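Local coordinates for protein uroporphyrinogen III cosynthase (HemD) (PDB 3P9Z) that probably catalyses the cyclisation of the linear tetrapyrrole hydroxymethylbilane to uroporphyrinogen III, a step of porphyrin and heme biosynthesis, at residues A[218-221]-A[222-225]. Residues are numbered along the deposited sequence; the frame is centred on the assembly and turned at random.
Sequences LELA and LSLR
Leu-222 N donates to Leu-218 O over 2.7 Å in a nearly straight bond, with an N-H...O angle of 167°. One residue on, Ser-223 N reaches Glu-219 O at 3.0 Å. Both are i to i+4 bonds of regular alpha-helix. The hydroxyl of Ser-223 then turns back along the helix and gives its proton to Leu-220 O, with OG and O 2.5 Å apart. Its chi1 of 70° sets OG between the backbone N and the carbonyl carbon, and this rotation brings the hydroxyl to a carbonyl three residues earlier. OG lies only moderately off the plane of that carbonyl, tilted by 20°.

The next backbone bond spans three residues, not four: Leu-224 N binds Ala-221 O at 3.0 Å, and it comes from well above the carbonyl plane. A weak bond from Arg-225 N to Leu-222 O repeats this spacing. These two i to i+3 bonds lie at the C-terminal part of helix 214-223, close to the last modelled residue. It is the final helix of one of the two alpha/beta domains expected of the HemD family, and packs on the parallel strands 7-10, 187-190 and 206-208. Arg-225 also makes a backbone hydrogen bond with Arg-5, which joins the two modelled ends of the chain.

Two leucine pairs flank the backbone bonds. Leu-218 and Leu-222 meet at an angle, with Leu-218 CG 3.8 Å from Leu-222 CD1; both also touch Tyr-18. Leu-220 and Leu-224 run side by side in the same direction. Their CD1 methyls are 4.2 Å apart, and both side chains rest on Tyr-207. Ala-221 is buried, its methyl packed against Ile-7 and Ile-189.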
loop_
_atom_site.group_PDB
_atom_site.type_symbol
_atom_site.label_atom_id
_atom_site.label_comp_id
_atom_site.label_asym_id
_atom_site.label_seq_id
_atom_site.Cartn_x
_atom_site.Cartn_y
_atom_site.Cartn_z
ATOM N N LEU A 218 -15.088 -3.275 9.004
ATOM C CA LEU A 218 -15.529 -3.427 10.381
ATOM C C LEU A 218 -17.050 -3.643 10.484
ATOM O O LEU A 218 -17.499 -4.472 11.290
ATOM C CB LEU A 218 -15.072 -2.246 11.247
ATOM C CG LEU A 218 -15.367 -2.379 12.742
ATOM C CD1 LEU A 218 -14.762 -3.674 13.334
ATOM C CD2 LEU A 218 -14.878 -1.127 13.501
ATOM N N GLU A 219 -17.828 -2.918 9.675
ATOM C CA GLU A 219 -19.278 -3.124 9.662
ATOM C C GLU A 219 -19.556 -4.595 9.388
ATOM O O GLU A 219 -20.297 -5.234 10.120
ATOM C CB GLU A 219 -19.987 -2.251 8.613
ATOM C CG GLU A 219 -20.078 -0.792 8.957
ATOM C CD GLU A 219 -21.035 -0.499 10.115
ATOM O OE1 GLU A 219 -22.013 -1.273 10.338
ATOM O OE2 GLU A 219 -20.810 0.527 10.794
ATOM N N LEU A 220 -18.917 -5.129 8.355
ATOM C CA LEU A 220 -19.074 -6.534 8.004
ATOM C C LEU A 220 -18.642 -7.440 9.159
ATOM O O LEU A 220 -19.392 -8.339 9.543
ATOM C CB LEU A 220 -18.314 -6.874 6.712
ATOM C CG LEU A 220 -18.360 -8.325 6.180
ATOM C CD1 LEU A 220 -19.791 -8.864 6.048
ATOM C CD2 LEU A 220 -17.633 -8.400 4.833
ATOM N N ALA A 221 -17.452 -7.192 9.715
ATOM C CA ALA A 221 -16.955 -7.992 10.840
ATOM C C ALA A 221 -17.925 -7.997 12.021
ATOM O O ALA A 221 -18.237 -9.062 12.576
ATOM C CB ALA A 221 -15.562 -7.515 11.281
ATOM N N LEU A 222 -18.423 -6.815 12.380
ATOM C CA LEU A 222 -19.340 -6.687 13.518
ATOM C C LEU A 222 -20.678 -7.383 13.279
ATOM O O LEU A 222 -21.272 -7.895 14.219
ATOM C CB LEU A 222 -19.571 -5.227 13.886
ATOM C CG LEU A 222 -18.365 -4.476 14.465
ATOM C CD1 LEU A 222 -18.676 -2.987 14.523
ATOM C CD2 LEU A 222 -18.015 -5.010 15.846
ATOM N N SER A 223 -21.146 -7.408 12.033
ATOM C CA SER A 223 -22.389 -8.116 11.717
ATOM C C SER A 223 -22.249 -9.628 11.945
ATOM O O SER A 223 -23.235 -10.357 11.971
ATOM C CB SER A 223 -22.802 -7.848 10.269
ATOM O OG SER A 223 -21.910 -8.483 9.372
ATOM N N LEU A 224 -21.012 -10.087 12.106
ATOM C CA LEU A 224 -20.721 -11.516 12.195
ATOM C C LEU A 224 -20.230 -11.947 13.577
ATOM O O LEU A 224 -20.044 -13.142 13.827
ATOM C CB LEU A 224 -19.701 -11.933 11.114
ATOM C CG LEU A 224 -20.160 -11.922 9.653
ATOM C CD1 LEU A 224 -18.969 -11.969 8.725
ATOM C CD2 LEU A 224 -21.120 -13.081 9.341
ATOM N N ARG A 225 -20.031 -10.988 14.478
ATOM C CA ARG A 225 -19.394 -11.290 15.761
ATOM C C ARG A 225 -20.308 -12.138 16.659
ATOM O O ARG A 225 -19.821 -12.819 17.564
ATOM C CB ARG A 225 -18.950 -10.014 16.487
ATOM C CG ARG A 225 -20.102 -9.253 17.093
ATOM C CD ARG A 225 -19.687 -7.957 17.778
ATOM N NE ARG A 225 -20.830 -7.400 18.502
ATOM C CZ ARG A 225 -20.738 -6.525 19.497
ATOM N NH1 ARG A 225 -19.547 -6.096 19.892
ATOM N NH2 ARG A 225 -21.839 -6.091 20.108
#